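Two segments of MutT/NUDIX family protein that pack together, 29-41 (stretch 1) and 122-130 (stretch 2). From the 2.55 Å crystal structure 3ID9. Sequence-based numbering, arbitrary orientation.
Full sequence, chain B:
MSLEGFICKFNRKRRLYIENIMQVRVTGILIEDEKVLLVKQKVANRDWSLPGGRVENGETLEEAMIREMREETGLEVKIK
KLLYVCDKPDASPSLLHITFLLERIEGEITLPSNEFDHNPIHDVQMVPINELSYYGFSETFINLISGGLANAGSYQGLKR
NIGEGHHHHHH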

ATOM      1  N   ILE B  29      -3.890  12.956   2.881  1.00 28.02           N
ATOM      2  CA  ILE B  29      -3.139  14.082   2.373  1.00 28.15           C
ATOM      3  C   ILE B  29      -3.945  14.680   1.228  1.00 29.85           C
ATOM      4  O   ILE B  29      -3.927  14.183   0.094  1.00 28.21           O
ATOM      5  N   LEU B  30      -4.680  15.741   1.562  1.00 29.91           N
ATOM      6  CA  LEU B  30      -5.530  16.443   0.616  1.00 29.92           C
ATOM      7  C   LEU B  30      -4.834  17.743   0.252  1.00 29.64           C
ATOM      8  O   LEU B  30      -4.758  18.674   1.060  1.00 31.72           O
ATOM      9  N   ILE B  31      -4.326  17.788  -0.973  1.00 29.49           N
ATOM     10  CA  ILE B  31      -3.605  18.942  -1.481  1.00 29.92           C
ATOM     11  C   ILE B  31      -4.433  19.723  -2.489  1.00 32.32           C
ATOM     12  O   ILE B  31      -5.050  19.149  -3.386  1.00 31.87           O
ATOM     13  N   GLU B  32      -4.444  21.040  -2.322  1.00 32.70           N
ATOM     14  CA  GLU B  32      -5.153  21.948  -3.213  1.00 34.03           C
ATOM     15  C   GLU B  32      -4.343  23.238  -3.238  1.00 35.72           C
ATOM     16  O   GLU B  32      -3.977  23.775  -2.190  1.00 33.47           O
ATOM     17  N   ASP B  33      -4.040  23.710  -4.443  1.00 37.66           N
ATOM     18  CA  ASP B  33      -3.255  24.923  -4.627  1.00 40.20           C
ATOM     19  C   ASP B  33      -1.947  24.853  -3.856  1.00 39.54           C
ATOM     20  O   ASP B  33      -1.572  25.800  -3.167  1.00 38.43           O
ATOM     21  N   GLU B  34      -1.263  23.721  -3.974  1.00 39.60           N
ATOM     22  CA  GLU B  34       0.017  23.511  -3.308  1.00 39.20           C
ATOM     23  C   GLU B  34      -0.037  23.636  -1.788  1.00 36.12           C
ATOM     24  O   GLU B  34       0.974  23.925  -1.148  1.00 35.55           O
ATOM     25  N   LYS B  35      -1.212  23.421  -1.209  1.00 34.07           N
ATOM     26  CA  LYS B  35      -1.365  23.492   0.242  1.00 31.89           C
ATOM     27  C   LYS B  35      -1.909  22.173   0.745  1.00 29.05           C
ATOM     28  O   LYS B  35      -2.674  21.507   0.050  1.00 29.99           O
ATOM     29  N   VAL B  36      -1.520  21.805   1.958  1.00 26.21           N
ATOM     30  CA  VAL B  36      -1.982  20.564   2.554  1.00 26.05           C
ATOM     31  C   VAL B  36      -2.969  20.831   3.678  1.00 24.67           C
ATOM     32  O   VAL B  36      -2.798  21.756   4.459  1.00 24.45           O
ATOM     33  N   LEU B  37      -3.995  19.998   3.768  1.00 23.73           N
ATOM     34  CA  LEU B  37      -5.002  20.133   4.808  1.00 23.82           C
ATOM     35  C   LEU B  37      -4.484  19.634   6.157  1.00 24.54           C
ATOM     36  O   LEU B  37      -4.160  18.461   6.299  1.00 26.03           O
ATOM     37  N   LEU B  38      -4.392  20.524   7.144  1.00 23.71           N
ATOM     38  CA  LEU B  38      -3.985  20.107   8.475  1.00 23.33           C
ATOM     39  C   LEU B  38      -5.183  20.269   9.388  1.00 24.62           C
ATOM     40  O   LEU B  38      -6.037  21.118   9.178  1.00 24.56           O
ATOM     41  N   VAL B  39      -5.223  19.425  10.402  1.00 26.55           N
ATOM     42  CA  VAL B  39      -6.286  19.383  11.372  1.00 28.85           C
ATOM     43  C   VAL B  39      -5.668  19.630  12.744  1.00 32.55           C
ATOM     44  O   VAL B  39      -4.476  19.387  12.950  1.00 29.70           O
ATOM     45  N   LYS B  40      -6.463  20.130  13.680  1.00 37.58           N
ATOM     46  CA  LYS B  40      -5.938  20.384  15.012  1.00 45.33           C
ATOM     47  C   LYS B  40      -6.334  19.215  15.906  1.00 51.05           C
ATOM     48  O   LYS B  40      -7.509  18.852  15.976  1.00 49.55           O
ATOM     49  N   GLN B  41      -5.338  18.625  16.571  1.00 58.87           N
ATOM     50  CA  GLN B  41      -5.548  17.485  17.466  1.00 66.18           C
ATOM     51  C   GLN B  41      -6.277  17.872  18.747  1.00 69.30           C
ATOM     52  O   GLN B  41      -5.929  18.861  19.399  1.00 69.56           O
ATOM     53  N   HIS B 122     -15.207  22.197  12.602  1.00 30.11           N
ATOM     54  CA  HIS B 122     -13.888  21.590  12.615  1.00 30.68           C
ATOM     55  C   HIS B 122     -12.735  22.577  12.566  1.00 30.90           C
ATOM     56  O   HIS B 122     -12.849  23.651  11.978  1.00 30.60           O
ATOM     57  N   ASP B 123     -11.627  22.198  13.195  1.00 30.74           N
ATOM     58  CA  ASP B 123     -10.423  23.011  13.194  1.00 30.59           C
ATOM     59  C   ASP B 123      -9.625  22.571  11.976  1.00 29.97           C
ATOM     60  O   ASP B 123      -9.021  21.502  11.968  1.00 30.90           O
ATOM     61  N   VAL B 124      -9.628  23.406  10.944  1.00 29.53           N
ATOM     62  CA  VAL B 124      -8.950  23.089   9.695  1.00 25.70           C
ATOM     63  C   VAL B 124      -8.129  24.244   9.145  1.00 26.42           C
ATOM     64  O   VAL B 124      -8.510  25.414   9.251  1.00 25.71           O
ATOM     65  N   GLN B 125      -7.003  23.904   8.535  1.00 25.21           N
ATOM     66  CA  GLN B 125      -6.136  24.906   7.956  1.00 24.52           C
ATOM     67  C   GLN B 125      -5.411  24.331   6.739  1.00 26.67           C
ATOM     68  O   GLN B 125      -4.966  23.184   6.748  1.00 27.26           O
HETATM   69  N   MSE B 126      -5.310  25.126   5.682  1.00 27.53           N
HETATM   70  CA  MSE B 126      -4.621  24.703   4.474  1.00 27.58           C
HETATM   71  C   MSE B 126      -3.241  25.346   4.513  1.00 27.04           C
HETATM   72  O   MSE B 126      -3.106  26.543   4.309  1.00 28.63           O
ATOM     73  N   VAL B 127      -2.216  24.551   4.782  1.00 26.99           N
ATOM     74  CA  VAL B 127      -0.863  25.072   4.864  1.00 27.77           C
ATOM     75  C   VAL B 127      -0.025  24.802   3.618  1.00 28.03           C
ATOM     76  O   VAL B 127       0.038  23.682   3.128  1.00 27.80           O
ATOM     77  N   PRO B 128       0.631  25.844   3.087  1.00 29.29           N
ATOM     78  CA  PRO B 128       1.465  25.672   1.892  1.00 29.70           C
ATOM     79  C   PRO B 128       2.487  24.586   2.176  1.00 29.43           C
ATOM     80  O   PRO B 128       3.065  24.550   3.261  1.00 28.44           O
ATOM     81  N   ILE B 129       2.711  23.711   1.201  1.00 30.20           N
ATOM     82  CA  ILE B 129       3.655  22.616   1.368  1.00 31.94           C
ATOM     83  C   ILE B 129       5.075  23.062   1.693  1.00 33.26           C
ATOM     84  O   ILE B 129       5.764  22.401   2.461  1.00 33.17           O
ATOM     85  N   ASN B 130       5.515  24.182   1.130  1.00 35.09           N
ATOM     86  CA  ASN B 130       6.859  24.671   1.408  1.00 37.71           C
ATOM     87  C   ASN B 130       6.967  25.329   2.787  1.00 37.99           C
ATOM     88  O   ASN B 130       7.956  26.002   3.077  1.00 38.76           O
TER

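Neighbouring antiparallel strands are held in register by their main chains, while their side chains alternate between the two faces of the sheet; the pairing of strand 35-40 with strand 124-128 is a compact example. The backbone ladder fixes the alternation. V36 N donates to V127 O (2.7 Å) and V127 N returns a bond to V36 O (2.9 Å); L38 N to Q125 O (2.7 Å) and Q125 N to L38 O (3.0 Å) repeat the pattern two residues on. Beyond them the ladder loosens, with K40 N to D123 O a weak bond at 3.4 Å. At the other end, I129 N donates to E34 O (2.9 Å), tying the residue after the strand to the type I' turn from E32 to K35.

Apolar packing then follows the faces. V36, L38, Q125 and V127 share one. V36, in the t rotamer, brings CG2 to 3.3 Å from CG1 of I129, a tight contact. The CB of I129 points sideways, but its m,t conformation carries the chain inward, so that CD1 also lies 4.0 Å from CG2 of I31 on the preceding strand. L38 (m,t) sets CD1 3.9 Å from CG2 of V127, itself t. The extended Q125 leaves its amide without a polar partner across the pair.

On the face bearing L37, V39, V124 and M126, the selenomethionine M126 has the largest area covered by the other stretch. Its three chi angles are all m, folding the chain back toward the neighbouring strand. SE of M126 sits 3.6 Å from CD2 of L37, and CE of M126 reaches further, to 3.4 Å from K35 O and 3.8 Å from L30 O, thus meeting both arms of the hairpin. L37 has chi1 t and an off-well chi2 of -21°; its CD2 also lies 3.6 Å from CG1 of V124. V39 makes a looser contact, CG2 to CG2 of V124 at 4.5 Å.

The charged side chains contribute mainly their carbon atoms. K35, with chi1 m and the remaining angles t, lays CG 4.2 Å from CG of P128 and CD 4.0 Å from CB of M126 before its end leads away. The CB atoms of K40 and D123 point toward the opposing stretches and meet at 3.5 Å, yet the lysine end turns away and no salt bridge forms between them.

Water supplements the direct polar contacts at the turn: water 1 donates to E34 O (3.0 Å) and accepts from N130 N (3.2 Å), bridging the two stretches beside the I129 bond.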

ATOM      1  CB  ILE B  29      -1.732  13.654   1.916  1.00 26.94           C
ATOM      2  CG1 ILE B  29      -0.903  13.314   3.159  1.00 29.08           C
ATOM      3  CG2 ILE B  29      -1.075  14.762   1.115  1.00 24.59           C
ATOM      4  CD1 ILE B  29       0.554  13.073   2.908  1.00 31.27           C
ATOM      5  CB  LEU B  30      -6.899  16.712   1.256  1.00 31.86           C
ATOM      6  CG  LEU B  30      -8.080  17.088   0.351  1.00 34.62           C
ATOM      7  CD1 LEU B  30      -9.325  17.267   1.213  1.00 31.82           C
ATOM      8  CD2 LEU B  30      -7.783  18.370  -0.421  1.00 35.07           C
ATOM      9  CB  ILE B  31      -2.302  18.507  -2.173  1.00 29.24           C
ATOM     10  CG1 ILE B  31      -1.419  17.753  -1.180  1.00 30.36           C
ATOM     11  CG2 ILE B  31      -1.579  19.712  -2.741  1.00 28.03           C
ATOM     12  CD1 ILE B  31      -0.279  16.991  -1.842  1.00 28.77           C
ATOM     13  CB  GLU B  32      -6.582  22.209  -2.718  1.00 34.02           C
ATOM     14  CG  GLU B  32      -7.561  21.076  -3.022  1.00 34.02           C
ATOM     15  CD  GLU B  32      -9.000  21.414  -2.661  1.00 35.83           C
ATOM     16  OE1 GLU B  32      -9.314  22.613  -2.534  1.00 37.88           O
ATOM     17  OE2 GLU B  32      -9.827  20.484  -2.521  1.00 35.90           O
ATOM     18  CB  ASP B  33      -4.035  26.160  -4.176  1.00 44.73           C
ATOM     19  CG  ASP B  33      -5.440  26.199  -4.739  1.00 49.96           C
ATOM     20  OD1 ASP B  33      -5.600  25.991  -5.964  1.00 53.01           O
ATOM     21  OD2 ASP B  33      -6.384  26.447  -3.950  1.00 53.47           O
ATOM     22  CB  GLU B  34       1.056  24.486  -3.861  1.00 43.27           C
ATOM     23  CG  GLU B  34       1.327  24.336  -5.349  1.00 50.38           C
ATOM     24  CD  GLU B  34       2.200  25.463  -5.892  1.00 56.85           C
ATOM     25  OE1 GLU B  34       1.763  26.641  -5.851  1.00 59.11           O
ATOM     26  OE2 GLU B  34       3.324  25.173  -6.357  1.00 59.22           O
ATOM     27  CB  LYS B  35      -2.337  24.596   0.641  1.00 33.88           C
ATOM     28  CG  LYS B  35      -1.930  25.991   0.215  1.00 36.88           C
ATOM     29  CD  LYS B  35      -3.045  26.961   0.548  1.00 39.82           C
ATOM     30  CE  LYS B  35      -2.755  28.353   0.036  1.00 42.54           C
ATOM     31  NZ  LYS B  35      -3.884  29.270   0.351  1.00 45.77           N
ATOM     32  CB  VAL B  36      -0.801  19.743   3.127  1.00 26.54           C
ATOM     33  CG1 VAL B  36      -1.291  18.389   3.606  1.00 27.94           C
ATOM     34  CG2 VAL B  36       0.249  19.546   2.064  1.00 30.75           C
ATOM     35  CB  LEU B  37      -6.242  19.326   4.409  1.00 23.70           C
ATOM     36  CG  LEU B  37      -7.531  19.152   5.232  1.00 27.52           C
ATOM     37  CD1 LEU B  37      -7.316  19.429   6.705  1.00 25.16           C
ATOM     38  CD2 LEU B  37      -8.594  20.063   4.665  1.00 26.22           C
ATOM     39  CB  LEU B  38      -2.811  20.917   9.022  1.00 23.61           C
ATOM     40  CG  LEU B  38      -1.490  20.792   8.257  1.00 26.05           C
ATOM     41  CD1 LEU B  38      -0.374  21.455   9.079  1.00 21.37           C
ATOM     42  CD2 LEU B  38      -1.177  19.310   7.979  1.00 21.18           C
ATOM     43  CB  VAL B  39      -6.967  17.987  11.292  1.00 28.90           C
ATOM     44  CG1 VAL B  39      -7.520  17.569  12.628  1.00 31.33           C
ATOM     45  CG2 VAL B  39      -8.075  18.027  10.257  1.00 25.32           C
ATOM     46  CB  LYS B  40      -6.502  21.689  15.568  1.00 45.75           C
ATOM     47  CG  LYS B  40      -5.820  22.179  16.823  1.00 46.35           C
ATOM     48  CD  LYS B  40      -4.546  22.948  16.507  1.00 49.00           C
ATOM     49  CE  LYS B  40      -4.673  24.425  16.909  1.00 48.61           C
ATOM     50  NZ  LYS B  40      -4.946  24.614  18.368  1.00 45.77           N
ATOM     51  CB  GLN B  41      -4.208  16.844  17.843  1.00 68.28           C
ATOM     52  CG  GLN B  41      -3.447  16.216  16.685  1.00 72.97           C
ATOM     53  CD  GLN B  41      -2.117  15.615  17.126  1.00 76.51           C
ATOM     54  OE1 GLN B  41      -1.229  16.326  17.611  1.00 78.03           O
ATOM     55  NE2 GLN B  41      -1.974  14.300  16.964  1.00 76.80           N
ATOM     56  CB  HIS B 122     -13.773  20.638  11.432  1.00 29.82           C
ATOM     57  CG  HIS B 122     -14.896  19.653  11.353  1.00 31.31           C
ATOM     58  ND1 HIS B 122     -15.026  18.613  12.240  1.00 30.12           N
ATOM     59  CD2 HIS B 122     -15.948  19.576  10.506  1.00 31.68           C
ATOM     60  CE1 HIS B 122     -16.119  17.925  11.944  1.00 31.89           C
ATOM     61  NE2 HIS B 122     -16.694  18.488  10.900  1.00 33.90           N
ATOM     62  CB  ASP B 123      -9.619  22.778  14.473  1.00 31.78           C
ATOM     63  CG  ASP B 123     -10.345  23.269  15.711  1.00 35.41           C
ATOM     64  OD1 ASP B 123     -11.157  24.212  15.595  1.00 35.44           O
ATOM     65  OD2 ASP B 123     -10.096  22.725  16.805  1.00 37.82           O
ATOM     66  CB  VAL B 124      -9.985  22.672   8.629  1.00 24.38           C
ATOM     67  CG1 VAL B 124      -9.309  22.405   7.295  1.00 21.00           C
ATOM     68  CG2 VAL B 124     -10.737  21.451   9.111  1.00 24.19           C
ATOM     69  CB  GLN B 125      -5.127  25.364   9.004  1.00 23.41           C
ATOM     70  CG  GLN B 125      -4.222  26.464   8.529  1.00 24.41           C
ATOM     71  CD  GLN B 125      -3.107  26.788   9.509  1.00 25.12           C
ATOM     72  OE1 GLN B 125      -2.279  27.647   9.231  1.00 28.69           O
ATOM     73  NE2 GLN B 125      -3.076  26.101  10.651  1.00 22.43           N
HETATM   74  CB  MSE B 126      -5.387  25.165   3.231  1.00 29.33           C
HETATM   75  CG  MSE B 126      -6.753  24.514   3.038  1.00 31.96           C
HETATM   76 SE   MSE B 126      -6.722  22.556   2.857  1.00 45.21          SE
HETATM   77  CE  MSE B 126      -5.684  22.406   1.227  1.00 32.94           C
ATOM     78  CB  VAL B 127      -0.127  24.503   6.101  1.00 27.00           C
ATOM     79  CG1 VAL B 127       1.323  24.961   6.105  1.00 25.92           C
ATOM     80  CG2 VAL B 127      -0.815  24.975   7.379  1.00 24.83           C
ATOM     81  CB  PRO B 128       2.119  27.041   1.723  1.00 28.93           C
ATOM     82  CG  PRO B 128       1.102  27.976   2.306  1.00 28.45           C
ATOM     83  CD  PRO B 128       0.670  27.238   3.558  1.00 29.98           C
ATOM     84  CB  ILE B 129       3.656  21.708   0.124  1.00 33.16           C
ATOM     85  CG1 ILE B 129       2.278  21.055  -0.012  1.00 31.74           C
ATOM     86  CG2 ILE B 129       4.729  20.626   0.249  1.00 33.24           C
ATOM     87  CD1 ILE B 129       2.052  20.380  -1.334  1.00 33.36           C
ATOM     88  CB  ASN B 130       7.311  25.664   0.330  1.00 41.25           C
ATOM     89  CG  ASN B 130       6.373  26.861   0.197  1.00 46.18           C
ATOM     90  OD1 ASN B 130       6.116  27.585   1.164  1.00 46.91           O
ATOM     91  ND2 ASN B 130       5.861  27.074  -1.013  1.00 48.35           N
TER
HETATM   92  O   HOH W   1       3.752  25.100  -1.349  1.00 54.55           O